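Local coordinates for protein alanine racemase (Enterococcus faecalis, PDB 3E5P) that binds pyridoxal-5'-phosphate in an N-terminal eight-stranded barrel, followed by a C-terminal domain rich in beta strands, the architecture of the alanine racemase family, at residues Gln23-Arg28 with Pro239-Lys244; Gly32-Ala37 with Gly218-Tyr223; Leu131-Gly136 with Glu164-His169; Ser171-Ile176 with Asn206-Leu211. The protein carries 1 engineered substitution. One frame throughout, in Å; residues are numbered along the deposited sequence.

Interaction 1. Residues Gln23-Arg28 with Pro239-Lys244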
loop_
_atom_site.group_PDB
_atom_site.type_symbol
_atom_site.label_atom_id
_atom_site.label_comp_id
_atom_site.label_asym_id
_atom_site.label_seq_id
_atom_site.Cartn_x
_atom_site.Cartn_y
_atom_site.Cartn_z
ATOM N N GLN C 23 -27.032 8.970 4.046
ATOM C CA GLN C 23 -28.398 9.457 4.242
ATOM C C GLN C 23 -29.435 8.400 3.912
ATOM O O GLN C 23 -30.364 8.173 4.682
ATOM C CB GLN C 23 -28.711 10.654 3.343
ATOM C CG GLN C 23 -28.069 11.976 3.694
ATOM C CD GLN C 23 -28.673 13.124 2.882
ATOM O OE1 GLN C 23 -29.822 13.527 3.114
ATOM N NE2 GLN C 23 -27.910 13.640 1.915
ATOM N N LYS C 24 -29.278 7.773 2.749
ATOM C CA LYS C 24 -30.229 6.770 2.282
ATOM C C LYS C 24 -30.348 5.579 3.211
ATOM O O LYS C 24 -31.423 5.015 3.350
ATOM C CB LYS C 24 -29.855 6.315 0.867
ATOM C CG LYS C 24 -29.912 7.444 -0.175
ATOM C CD LYS C 24 -28.863 7.270 -1.281
ATOM C CE LYS C 24 -28.729 8.527 -2.151
ATOM N NZ LYS C 24 -27.539 8.491 -3.071
ATOM N N GLU C 25 -29.252 5.198 3.857
ATOM C CA GLU C 25 -29.299 4.069 4.774
ATOM C C GLU C 25 -30.011 4.516 6.033
ATOM O O GLU C 25 -30.866 3.805 6.556
ATOM C CB GLU C 25 -27.899 3.587 5.140
ATOM C CG GLU C 25 -27.764 2.069 5.152
ATOM C CD GLU C 25 -28.667 1.376 6.146
ATOM O OE1 GLU C 25 -28.576 1.673 7.351
ATOM O OE2 GLU C 25 -29.461 0.517 5.721
ATOM N N CYS C 26 -29.662 5.697 6.523
ATOM C CA CYS C 26 -30.313 6.196 7.721
ATOM C C CYS C 26 -31.830 6.180 7.540
ATOM O O CYS C 26 -32.564 5.838 8.461
ATOM C CB CYS C 26 -29.835 7.609 8.047
ATOM S SG CYS C 26 -28.245 7.655 8.886
ATOM N N GLN C 27 -32.297 6.523 6.345
ATOM C CA GLN C 27 -33.731 6.541 6.085
ATOM C C GLN C 27 -34.403 5.184 6.208
ATOM O O GLN C 27 -35.598 5.122 6.485
ATOM C CB GLN C 27 -34.027 7.102 4.701
ATOM C CG GLN C 27 -33.611 8.530 4.517
ATOM C CD GLN C 27 -34.265 9.153 3.310
ATOM O OE1 GLN C 27 -34.345 8.538 2.247
ATOM N NE2 GLN C 27 -34.739 10.382 3.463
ATOM N N ARG C 28 -33.659 4.099 6.000
ATOM C CA ARG C 28 -34.264 2.771 6.100
ATOM C C ARG C 28 -34.157 2.103 7.462
ATOM O O ARG C 28 -34.632 0.980 7.642
ATOM C CB ARG C 28 -33.724 1.818 5.019
ATOM C CG ARG C 28 -32.230 1.868 4.758
ATOM C CD ARG C 28 -31.776 0.691 3.880
ATOM N NE ARG C 28 -32.781 0.273 2.901
ATOM C CZ ARG C 28 -33.344 1.078 2.004
ATOM N NH1 ARG C 28 -33.004 2.360 1.957
ATOM N NH2 ARG C 28 -34.245 0.601 1.152
ATOM N N PRO C 239 -27.510 -4.379 -3.696
ATOM C CA PRO C 239 -27.803 -3.598 -2.495
ATOM C C PRO C 239 -29.300 -3.311 -2.440
ATOM O O PRO C 239 -30.001 -3.469 -3.436
ATOM C CB PRO C 239 -26.969 -2.335 -2.691
ATOM C CG PRO C 239 -25.865 -2.786 -3.585
ATOM C CD PRO C 239 -26.597 -3.640 -4.578
ATOM N N SER C 240 -29.791 -2.897 -1.275
ATOM C CA SER C 240 -31.207 -2.610 -1.118
ATOM C C SER C 240 -31.544 -1.260 -1.710
ATOM O O SER C 240 -32.709 -0.912 -1.857
ATOM C CB SER C 240 -31.572 -2.628 0.354
ATOM O OG SER C 240 -31.034 -3.781 0.966
ATOM N N TYR C 241 -30.510 -0.497 -2.038
ATOM C CA TYR C 241 -30.680 0.815 -2.626
ATOM C C TYR C 241 -29.412 1.139 -3.408
ATOM O O TYR C 241 -28.315 0.733 -3.022
ATOM C CB TYR C 241 -30.943 1.859 -1.526
ATOM C CG TYR C 241 -29.787 2.136 -0.593
ATOM C CD1 TYR C 241 -28.791 3.048 -0.933
ATOM C CD2 TYR C 241 -29.692 1.492 0.636
ATOM C CE1 TYR C 241 -27.722 3.318 -0.068
ATOM C CE2 TYR C 241 -28.626 1.751 1.509
ATOM C CZ TYR C 241 -27.645 2.665 1.149
ATOM O OH TYR C 241 -26.585 2.899 2.000
ATOM N N ALA C 242 -29.558 1.868 -4.508
ATOM C CA ALA C 242 -28.418 2.200 -5.350
ATOM C C ALA C 242 -27.293 2.932 -4.629
ATOM O O ALA C 242 -27.427 4.099 -4.273
ATOM C CB ALA C 242 -28.883 3.015 -6.549
ATOM N N LEU C 243 -26.181 2.238 -4.411
ATOM C CA LEU C 243 -25.028 2.847 -3.761
ATOM C C LEU C 243 -24.421 3.807 -4.777
ATOM O O LEU C 243 -24.771 3.756 -5.957
ATOM C CB LEU C 243 -24.015 1.770 -3.364
ATOM C CG LEU C 243 -24.503 0.797 -2.279
ATOM C CD1 LEU C 243 -23.505 -0.326 -2.083
ATOM C CD2 LEU C 243 -24.721 1.575 -0.979
ATOM N N LYS C 244 -23.521 4.681 -4.337
ATOM C CA LYS C 244 -22.914 5.640 -5.249
ATOM C C LYS C 244 -21.402 5.729 -5.070
ATOM O O LYS C 244 -20.916 6.292 -4.094
ATOM C CB LYS C 244 -23.561 7.011 -5.037
ATOM C CG LYS C 244 -23.233 8.050 -6.103
ATOM C CD LYS C 244 -24.101 9.295 -5.916
ATOM C CE LYS C 244 -23.621 10.478 -6.767
ATOM N NZ LYS C 244 -24.301 11.761 -6.386
#
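S240 and Y241, in an irregular loop, pass K24, E25 and R28 near the end of helix 15-28 at a distance that leaves the meeting to side chains; the closest CA atoms, those of K24 and Y241, are 7.7 Å apart. A tyrosine suits the place, its ring offering a face to K24 and its hydroxyl a polar end. Its CG lies between the backbone N and the carbonyl carbon (chi1 67°), which turns the ring onto the helix. K24 CB sits over one face in a CH-pi contact, 4.1 Å from the ring centroid, while E25 CG lies near the ring plane, 3.5 Å from Y241 OH. The long R28 side chain lays a guanidinium face over Y241 CD2, the two planes 35° apart. A weak hydrogen bond from R28 NH1 to K24 O, 3.4 Å long, may help to hold the group there. Y241 OH is probably hydrogen-bonded to Y223 OH. Y241 and S240 also touch L211 of helix 207-212, while E25 reaches strands 34-38 and 220-223.

Interaction 2. Residues Gly32-Ala37 with Gly218-Tyr223. With PLP (pyridoxal-5'-phosphate), chain J.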
loop_
_atom_site.group_PDB
_atom_site.type_symbol
_atom_site.label_atom_id
_atom_site.label_comp_id
_atom_site.label_asym_id
_atom_site.label_seq_id
_atom_site.Cartn_x
_atom_site.Cartn_y
_atom_site.Cartn_z
ATOM N N GLY C 32 -34.930 4.663 16.400
ATOM C CA GLY C 32 -34.200 4.396 17.623
ATOM C C GLY C 32 -32.884 3.720 17.306
ATOM O O GLY C 32 -32.201 3.210 18.195
ATOM N N THR C 33 -32.520 3.719 16.030
ATOM C CA THR C 33 -31.283 3.087 15.610
ATOM C C THR C 33 -30.249 4.098 15.111
ATOM O O THR C 33 -30.508 4.871 14.197
ATOM C CB THR C 33 -31.566 2.030 14.530
ATOM O OG1 THR C 33 -32.545 1.105 15.026
ATOM C CG2 THR C 33 -30.297 1.269 14.188
ATOM N N ALA C 34 -29.078 4.074 15.740
ATOM C CA ALA C 34 -27.978 4.973 15.414
ATOM C C ALA C 34 -27.087 4.455 14.286
ATOM O O ALA C 34 -26.927 3.254 14.096
ATOM C CB ALA C 34 -27.131 5.238 16.670
ATOM N N LEU C 35 -26.497 5.381 13.546
ATOM C CA LEU C 35 -25.624 5.030 12.438
ATOM C C LEU C 35 -24.211 5.461 12.781
ATOM O O LEU C 35 -23.924 6.652 12.899
ATOM C CB LEU C 35 -26.081 5.747 11.161
ATOM C CG LEU C 35 -25.508 5.396 9.779
ATOM C CD1 LEU C 35 -23.996 5.254 9.838
ATOM C CD2 LEU C 35 -26.132 4.119 9.285
ATOM N N PHE C 36 -23.328 4.492 12.959
ATOM C CA PHE C 36 -21.937 4.814 13.246
ATOM C C PHE C 36 -21.148 4.587 11.961
ATOM O O PHE C 36 -21.248 3.528 11.345
ATOM C CB PHE C 36 -21.404 3.921 14.374
ATOM C CG PHE C 36 -21.581 4.504 15.746
ATOM C CD1 PHE C 36 -22.803 5.017 16.149
ATOM C CD2 PHE C 36 -20.519 4.540 16.638
ATOM C CE1 PHE C 36 -22.970 5.564 17.425
ATOM C CE2 PHE C 36 -20.676 5.087 17.919
ATOM C CZ PHE C 36 -21.910 5.600 18.309
ATOM N N ALA C 37 -20.390 5.592 11.542
ATOM C CA ALA C 37 -19.595 5.475 10.328
ATOM C C ALA C 37 -18.226 4.911 10.678
ATOM O O ALA C 37 -17.478 5.521 11.449
ATOM C CB ALA C 37 -19.447 6.839 9.662
ATOM N N GLY C 218 -30.889 -4.980 17.760
ATOM C CA GLY C 218 -29.851 -3.969 17.826
ATOM C C GLY C 218 -30.375 -2.570 17.604
ATOM O O GLY C 218 -31.413 -2.390 16.977
ATOM N N ASN C 219 -29.654 -1.573 18.106
ATOM C CA ASN C 219 -30.072 -0.188 17.944
ATOM C C ASN C 219 -28.987 0.697 17.349
ATOM O O ASN C 219 -29.148 1.904 17.280
ATOM C CB ASN C 219 -30.526 0.391 19.286
ATOM C CG ASN C 219 -29.414 0.423 20.325
ATOM O OD1 ASN C 219 -28.298 -0.043 20.088
ATOM N ND2 ASN C 219 -29.720 0.984 21.489
ATOM N N MET C 220 -27.887 0.095 16.906
ATOM C CA MET C 220 -26.790 0.856 16.310
ATOM C C MET C 220 -26.059 0.031 15.253
ATOM O O MET C 220 -25.680 -1.107 15.519
ATOM C CB MET C 220 -25.794 1.282 17.395
ATOM C CG MET C 220 -24.670 2.189 16.901
ATOM S SD MET C 220 -23.038 1.410 16.935
ATOM C CE MET C 220 -23.043 0.675 15.391
ATOM N N ILE C 221 -25.854 0.582 14.061
ATOM C CA ILE C 221 -25.148 -0.183 13.034
ATOM C C ILE C 221 -23.795 0.412 12.651
ATOM O O ILE C 221 -23.636 1.640 12.574
ATOM C CB ILE C 221 -25.991 -0.349 11.765
ATOM C CG1 ILE C 221 -26.032 0.965 10.988
ATOM C CG2 ILE C 221 -27.394 -0.828 12.147
ATOM C CD1 ILE C 221 -26.547 0.817 9.572
ATOM N N ARG C 222 -22.811 -0.466 12.453
ATOM C CA ARG C 222 -21.466 -0.044 12.081
ATOM C C ARG C 222 -21.403 -0.117 10.561
ATOM O O ARG C 222 -21.164 -1.185 9.988
ATOM C CB ARG C 222 -20.407 -0.969 12.705
ATOM C CG ARG C 222 -20.517 -1.160 14.233
ATOM C CD ARG C 222 -19.458 -2.131 14.781
ATOM N NE ARG C 222 -19.598 -3.474 14.226
ATOM C CZ ARG C 222 -20.400 -4.414 14.719
ATOM N NH1 ARG C 222 -21.140 -4.162 15.798
ATOM N NH2 ARG C 222 -20.472 -5.602 14.126
ATOM N N TYR C 223 -21.616 1.033 9.923
ATOM C CA TYR C 223 -21.634 1.154 8.470
ATOM C C TYR C 223 -20.259 1.414 7.870
ATOM O O TYR C 223 -19.645 2.462 8.102
ATOM C CB TYR C 223 -22.578 2.282 8.065
ATOM C CG TYR C 223 -23.388 2.000 6.822
ATOM C CD1 TYR C 223 -23.663 3.007 5.905
ATOM C CD2 TYR C 223 -23.897 0.725 6.571
ATOM C CE1 TYR C 223 -24.415 2.751 4.769
ATOM C CE2 TYR C 223 -24.657 0.467 5.439
ATOM C CZ TYR C 223 -24.904 1.482 4.545
ATOM O OH TYR C 223 -25.634 1.224 3.408
HETATM N N1 PLP J . -17.472 -3.991 12.168
HETATM C C2 PLP J . -16.210 -4.407 12.332
HETATM C C2A PLP J . -15.936 -5.123 13.593
HETATM C C3 PLP J . -15.232 -4.159 11.377
HETATM O O3 PLP J . -14.159 -4.953 11.386
HETATM C C4 PLP J . -15.490 -3.457 10.191
HETATM C C4A PLP J . -14.465 -2.420 9.713
HETATM O O4A PLP J . -13.246 -2.459 9.544
HETATM C C5 PLP J . -16.842 -3.094 10.040
HETATM C C6 PLP J . -17.776 -3.335 11.037
HETATM C C5A PLP J . -17.457 -2.670 8.754
HETATM O O4P PLP J . -17.956 -3.720 8.011
HETATM P P PLP J . -18.126 -3.439 6.504
HETATM O O1P PLP J . -19.328 -2.706 6.360
HETATM O O2P PLP J . -18.421 -4.581 5.702
HETATM O O3P PLP J . -16.967 -2.715 6.028
#
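M220 reaches across to A34 and F36. Its CB passes A34 O; CG, anti to the backbone N (chi1 -175°), touches A34 CB at 3.9 Å and F36 CD1 at 3.5 Å. A bend at chi2 then carries SD over the ring face, 3.9 Å from the F36 centroid and 22° off the normal, a Met-aromatic contact, and CE finishes against F36 CB. An unbranched, pliable thioether suits this wrapping. Beneath lies a parallel ladder of four backbone bonds, such as F36 N to I221 O at 2.9 Å. On the side bearing L35, I221 and Y223, L35 CD2 meets I221 CD1 and L35 CD1 meets Y223 CB. R222, on the M220 side, sends NE to PLP N1 at 3.0 Å in a nearly straight bond lying in the guanidinium plane, consistent with an unprotonated pyridine nitrogen; T168 O also holds its NH2. These first and last strands close the eight-stranded barrel. Helices 15-28 and 207-212 cover the L35 side, and Y201 of strand 201-205 meets the F36 ring edge-to-face.

Interaction 3. Residues Leu131-Gly136 with Glu164-His169. With PLP (pyridoxal-5'-phosphate), chain J.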
loop_
_atom_site.group_PDB
_atom_site.type_symbol
_atom_site.label_atom_id
_atom_site.label_comp_id
_atom_site.label_asym_id
_atom_site.label_seq_id
_atom_site.Cartn_x
_atom_site.Cartn_y
_atom_site.Cartn_z
ATOM N N LEU C 131 -18.289 -4.458 25.251
ATOM C CA LEU C 131 -17.852 -5.845 25.345
ATOM C C LEU C 131 -18.193 -6.600 24.070
ATOM O O LEU C 131 -19.317 -6.527 23.575
ATOM C CB LEU C 131 -18.519 -6.525 26.543
ATOM C CG LEU C 131 -18.254 -5.870 27.903
ATOM C CD1 LEU C 131 -19.015 -6.613 29.009
ATOM C CD2 LEU C 131 -16.759 -5.881 28.186
ATOM N N LYS C 132 -17.221 -7.315 23.517
ATOM C CA LYS C 132 -17.495 -8.066 22.309
ATOM C C LYS C 132 -17.687 -9.538 22.612
ATOM O O LYS C 132 -16.877 -10.166 23.291
ATOM C CB LYS C 132 -16.368 -7.909 21.283
ATOM C CG LYS C 132 -16.719 -8.509 19.914
ATOM C CD LYS C 132 -15.565 -8.440 18.934
ATOM C CE LYS C 132 -15.922 -9.136 17.632
ATOM N NZ LYS C 132 -14.763 -9.243 16.692
ATOM N N VAL C 133 -18.783 -10.087 22.121
ATOM C CA VAL C 133 -19.045 -11.500 22.311
ATOM C C VAL C 133 -18.837 -12.141 20.935
ATOM O O VAL C 133 -19.410 -11.690 19.937
ATOM C CB VAL C 133 -20.475 -11.721 22.871
ATOM C CG1 VAL C 133 -21.410 -10.657 22.338
ATOM C CG2 VAL C 133 -20.965 -13.101 22.523
ATOM N N ASP C 134 -18.201 -13.259 20.830
ATOM C CA ASP C 134 -17.818 -13.810 19.619
ATOM C C ASP C 134 -18.634 -14.949 19.421
ATOM O O ASP C 134 -18.444 -15.841 20.032
ATOM C CB ASP C 134 -16.392 -14.277 19.825
ATOM C CG ASP C 134 -15.976 -15.300 18.893
ATOM O OD1 ASP C 134 -16.751 -15.727 18.159
ATOM O OD2 ASP C 134 -14.838 -15.672 18.829
ATOM N N THR C 135 -19.559 -14.940 18.577
ATOM C CA THR C 135 -20.491 -16.039 18.313
ATOM C C THR C 135 -20.245 -16.523 16.887
ATOM O O THR C 135 -21.205 -16.798 16.176
ATOM C CB THR C 135 -21.691 -15.044 18.228
ATOM O OG1 THR C 135 -21.485 -14.134 17.146
ATOM C CG2 THR C 135 -21.859 -14.266 19.516
ATOM N N GLY C 136 -18.991 -16.620 16.442
ATOM C CA GLY C 136 -18.768 -17.127 15.094
ATOM C C GLY C 136 -17.638 -16.616 14.222
ATOM O O GLY C 136 -17.207 -17.317 13.308
ATOM N N GLU C 164 -20.798 1.256 27.635
ATOM C CA GLU C 164 -21.561 1.892 26.585
ATOM C C GLU C 164 -22.296 0.859 25.728
ATOM O O GLU C 164 -23.430 1.083 25.300
ATOM C CB GLU C 164 -20.578 2.701 25.738
ATOM C CG GLU C 164 -21.065 4.019 25.201
ATOM C CD GLU C 164 -19.915 4.850 24.650
ATOM O OE1 GLU C 164 -19.087 4.298 23.894
ATOM O OE2 GLU C 164 -19.839 6.054 24.968
ATOM N N GLY C 165 -21.664 -0.278 25.478
ATOM C CA GLY C 165 -22.325 -1.272 24.653
ATOM C C GLY C 165 -21.869 -2.708 24.783
ATOM O O GLY C 165 -21.048 -3.060 25.627
ATOM N N ILE C 166 -22.457 -3.550 23.942
ATOM C CA ILE C 166 -22.135 -4.964 23.885
ATOM C C ILE C 166 -22.414 -5.314 22.437
ATOM O O ILE C 166 -23.487 -5.024 21.924
ATOM C CB ILE C 166 -23.009 -5.787 24.859
ATOM C CG1 ILE C 166 -22.511 -7.228 24.893
ATOM C CG2 ILE C 166 -24.463 -5.701 24.477
ATOM C CD1 ILE C 166 -23.114 -8.052 25.998
ATOM N N PHE C 167 -21.445 -5.909 21.756
ATOM C CA PHE C 167 -21.643 -6.197 20.346
ATOM C C PHE C 167 -20.976 -7.457 19.844
ATOM O O PHE C 167 -20.110 -8.015 20.508
ATOM C CB PHE C 167 -21.109 -5.025 19.541
ATOM C CG PHE C 167 -19.616 -4.904 19.585
ATOM C CD1 PHE C 167 -18.850 -5.159 18.448
ATOM C CD2 PHE C 167 -18.969 -4.534 20.758
ATOM C CE1 PHE C 167 -17.452 -5.043 18.481
ATOM C CE2 PHE C 167 -17.577 -4.416 20.805
ATOM C CZ PHE C 167 -16.817 -4.669 19.666
ATOM N N THR C 168 -21.388 -7.888 18.656
ATOM C CA THR C 168 -20.811 -9.059 17.995
ATOM C C THR C 168 -20.576 -8.642 16.549
ATOM O O THR C 168 -20.910 -7.515 16.171
ATOM C CB THR C 168 -21.754 -10.286 18.028
ATOM O OG1 THR C 168 -21.021 -11.452 17.644
ATOM C CG2 THR C 168 -22.910 -10.107 17.063
ATOM N N HIS C 169 -20.003 -9.534 15.741
ATOM C CA HIS C 169 -19.731 -9.222 14.332
ATOM C C HIS C 169 -19.946 -10.466 13.487
ATOM O O HIS C 169 -19.461 -11.532 13.846
ATOM C CB HIS C 169 -18.289 -8.741 14.191
ATOM C CG HIS C 169 -17.954 -8.206 12.836
ATOM N ND1 HIS C 169 -18.617 -7.138 12.275
ATOM C CD2 HIS C 169 -16.985 -8.551 11.957
ATOM C CE1 HIS C 169 -18.070 -6.842 11.111
ATOM N NE2 HIS C 169 -17.075 -7.683 10.894
HETATM N N1 PLP J . -17.472 -3.991 12.168
HETATM C C2 PLP J . -16.210 -4.407 12.332
HETATM C C2A PLP J . -15.936 -5.123 13.593
HETATM C C3 PLP J . -15.232 -4.159 11.377
HETATM O O3 PLP J . -14.159 -4.953 11.386
HETATM C C4 PLP J . -15.490 -3.457 10.191
HETATM C C4A PLP J . -14.465 -2.420 9.713
HETATM O O4A PLP J . -13.246 -2.459 9.544
HETATM C C5 PLP J . -16.842 -3.094 10.040
HETATM C C6 PLP J . -17.776 -3.335 11.037
HETATM C C5A PLP J . -17.457 -2.670 8.754
HETATM O O4P PLP J . -17.956 -3.720 8.011
HETATM P P PLP J . -18.126 -3.439 6.504
HETATM O O1P PLP J . -19.328 -2.706 6.360
HETATM O O2P PLP J . -18.421 -4.581 5.702
HETATM O O3P PLP J . -16.967 -2.715 6.028
HETATM O O HOH W 1 -17.971 -13.406 16.226
#
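The F167 ring takes K132 CB over one face, 4.0 Å from its centroid, with L131 O approaching obliquely and the H203 ring meeting it with nearly parallel planes. The H169 imidazole lies against PLP, whose C2A stands 3.6 Å above the plane and over its centre; ND1 is hydrogen-bonded to R222 NH2, and NE2 to Y267 of the second subunit. K132 can lie across F167 because its CG is anti to the backbone N (chi1 -171°) and the aliphatic chain runs straight on. Three backbone bonds join the strands, F167 N to L131 O among them. Beyond them threonine hydroxyls take over: T168 OG1 donates to V133 O at 2.8 Å and receives T135 OG1 at 2.8 Å. D134 OD1 takes G136 N in an Asx turn, where glycine suits the positive phi. This is a parallel beta-alpha-beta crossover through helix 146-156; H169, just past the C-terminal end of strand 161-167, packs on PLP, as loops at this end of a TIM-type barrel commonly line the site.

Interaction 4. Residues Ser171-Ile176 with Asn206-Leu211. With PLP (pyridoxal-5'-phosphate), chain J.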
loop_
_atom_site.group_PDB
_atom_site.type_symbol
_atom_site.label_atom_id
_atom_site.label_comp_id
_atom_site.label_asym_id
_atom_site.label_seq_id
_atom_site.Cartn_x
_atom_site.Cartn_y
_atom_site.Cartn_z
ATOM N N SER C 171 -19.519 -12.959 10.215
ATOM C CA SER C 171 -18.483 -13.311 9.246
ATOM C C SER C 171 -19.017 -13.621 7.841
ATOM O O SER C 171 -18.259 -13.585 6.868
ATOM C CB SER C 171 -17.700 -14.527 9.739
ATOM O OG SER C 171 -18.518 -15.688 9.752
ATOM N N THR C 172 -20.309 -13.934 7.730
ATOM C CA THR C 172 -20.883 -14.260 6.434
ATOM C C THR C 172 -22.209 -13.566 6.142
ATOM O O THR C 172 -23.148 -14.183 5.621
ATOM C CB THR C 172 -21.080 -15.771 6.304
ATOM O OG1 THR C 172 -22.072 -16.213 7.242
ATOM C CG2 THR C 172 -19.759 -16.489 6.571
ATOM N N ALA C 173 -22.289 -12.280 6.467
ATOM C CA ALA C 173 -23.512 -11.532 6.226
ATOM C C ALA C 173 -23.671 -11.238 4.739
ATOM O O ALA C 173 -24.771 -10.948 4.277
ATOM C CB ALA C 173 -23.511 -10.234 7.034
ATOM N N ASP C 174 -22.571 -11.317 3.990
ATOM C CA ASP C 174 -22.615 -11.076 2.544
ATOM C C ASP C 174 -22.739 -12.387 1.769
ATOM O O ASP C 174 -22.496 -12.431 0.568
ATOM C CB ASP C 174 -21.352 -10.346 2.068
ATOM C CG ASP C 174 -20.086 -11.147 2.304
ATOM O OD1 ASP C 174 -19.036 -10.775 1.746
ATOM O OD2 ASP C 174 -20.125 -12.138 3.057
ATOM N N GLU C 175 -23.120 -13.455 2.459
ATOM C CA GLU C 175 -23.236 -14.756 1.825
ATOM C C GLU C 175 -24.681 -15.088 1.437
ATOM O O GLU C 175 -25.633 -14.719 2.136
ATOM C CB GLU C 175 -22.669 -15.825 2.765
ATOM C CG GLU C 175 -21.722 -16.833 2.116
ATOM C CD GLU C 175 -20.428 -16.213 1.585
ATOM O OE1 GLU C 175 -19.535 -16.981 1.153
ATOM O OE2 GLU C 175 -20.298 -14.966 1.589
ATOM N N ILE C 176 -24.826 -15.779 0.308
ATOM C CA ILE C 176 -26.123 -16.197 -0.229
ATOM C C ILE C 176 -26.813 -17.153 0.747
ATOM O O ILE C 176 -28.010 -17.034 1.015
ATOM C CB ILE C 176 -25.947 -16.920 -1.586
ATOM C CG1 ILE C 176 -24.585 -16.564 -2.214
ATOM C CG2 ILE C 176 -27.051 -16.506 -2.530
ATOM C CD1 ILE C 176 -23.353 -17.198 -1.515
ATOM N N ASN C 206 -23.110 -4.730 10.033
ATOM C CA ASN C 206 -22.091 -4.111 9.197
ATOM C C ASN C 206 -22.855 -3.765 7.907
ATOM O O ASN C 206 -24.087 -3.895 7.878
ATOM C CB ASN C 206 -20.948 -5.098 8.922
ATOM C CG ASN C 206 -21.430 -6.403 8.297
ATOM O OD1 ASN C 206 -20.637 -7.315 8.064
ATOM N ND2 ASN C 206 -22.730 -6.494 8.020
ATOM N N SER C 207 -22.154 -3.328 6.862
ATOM C CA SER C 207 -22.821 -2.968 5.609
ATOM C C SER C 207 -23.765 -4.070 5.135
ATOM O O SER C 207 -24.963 -3.849 4.960
ATOM C CB SER C 207 -21.796 -2.684 4.501
ATOM O OG SER C 207 -21.056 -1.495 4.740
ATOM N N ALA C 208 -23.215 -5.264 4.940
ATOM C CA ALA C 208 -23.994 -6.402 4.468
ATOM C C ALA C 208 -25.217 -6.719 5.334
ATOM O O ALA C 208 -26.313 -6.913 4.811
ATOM C CB ALA C 208 -23.097 -7.627 4.359
ATOM N N THR C 209 -25.042 -6.781 6.652
ATOM C CA THR C 209 -26.172 -7.089 7.517
ATOM C C THR C 209 -27.249 -6.036 7.324
ATOM O O THR C 209 -28.415 -6.365 7.110
ATOM C CB THR C 209 -25.783 -7.115 9.004
ATOM O OG1 THR C 209 -24.707 -8.034 9.218
ATOM C CG2 THR C 209 -26.962 -7.568 9.826
ATOM N N ALA C 210 -26.849 -4.769 7.393
ATOM C CA ALA C 210 -27.773 -3.651 7.219
ATOM C C ALA C 210 -28.522 -3.732 5.883
ATOM O O ALA C 210 -29.704 -3.397 5.798
ATOM C CB ALA C 210 -27.010 -2.333 7.309
ATOM N N LEU C 211 -27.833 -4.183 4.841
ATOM C CA LEU C 211 -28.455 -4.290 3.530
ATOM C C LEU C 211 -29.273 -5.555 3.293
ATOM O O LEU C 211 -30.226 -5.523 2.522
ATOM C CB LEU C 211 -27.396 -4.182 2.428
ATOM C CG LEU C 211 -26.696 -2.826 2.306
ATOM C CD1 LEU C 211 -25.625 -2.887 1.233
ATOM C CD2 LEU C 211 -27.721 -1.762 1.971
HETATM N N1 PLP J . -17.472 -3.991 12.168
HETATM C C2 PLP J . -16.210 -4.407 12.332
HETATM C C2A PLP J . -15.936 -5.123 13.593
HETATM C C3 PLP J . -15.232 -4.159 11.377
HETATM O O3 PLP J . -14.159 -4.953 11.386
HETATM C C4 PLP J . -15.490 -3.457 10.191
HETATM C C4A PLP J . -14.465 -2.420 9.713
HETATM O O4A PLP J . -13.246 -2.459 9.544
HETATM C C5 PLP J . -16.842 -3.094 10.040
HETATM C C6 PLP J . -17.776 -3.335 11.037
HETATM C C5A PLP J . -17.457 -2.670 8.754
HETATM O O4P PLP J . -17.956 -3.720 8.011
HETATM P P PLP J . -18.126 -3.439 6.504
HETATM O O1P PLP J . -19.328 -2.706 6.360
HETATM O O2P PLP J . -18.421 -4.581 5.702
HETATM O O3P PLP J . -16.967 -2.715 6.028
#
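A173 presses its methyl onto the start of helix 207-212, where CB lies 3.8 Å from A208 CB and 3.3 Å from T209 OG1. D174 CB adds a looser touch on A208 CB at 4.0 Å. The small side chains suit this close approach of backbones, which brings D174 CA within 5.2 Å of A208 CA. T209 carries OG1 beside its own backbone N (chi1 -56°), facing back to the helix start and so to the alanine methyl. The loop side is shaped by a type I turn from T172 to E175, closed by E175 N to T172 O; on the other side N206 is the N-cap. Here the first turn of the helix grips the PLP phosphate, as S207 N donates to PLP O1P at 2.9 Å and S207 OG to the same oxygen at 2.7 Å, an arrangement in which the helix dipole probably helps hold the anion. Further out, A226 N hydrogen-bonds S207 OG, F181 of helix 179-192 packs on T209, and S171 and T172 lean on G266 and G268 of the second subunit.

How the interactions relate
From the N terminus, interaction 1 opens first, at helix 15-28, and closes last, at residues 239-244, so its loop encloses the other three. Interaction 2 opens at the first barrel strand and closes at the eighth, taking in both remaining contacts. Within it, interaction 3 closes a short loop between strands 127-132 and 161-167; interaction 4 opens just afterwards and closes at helix 207-212. These two lie in series, and none of the loops cross. Interactions 2 and 3 share the barrel sheet, interaction 4 links the loop after strand 161-167 to helix 207-212, and interaction 1 joins the outer helix to the loop beyond the last barrel strand. Interactions 2, 3 and 4 converge on PLP.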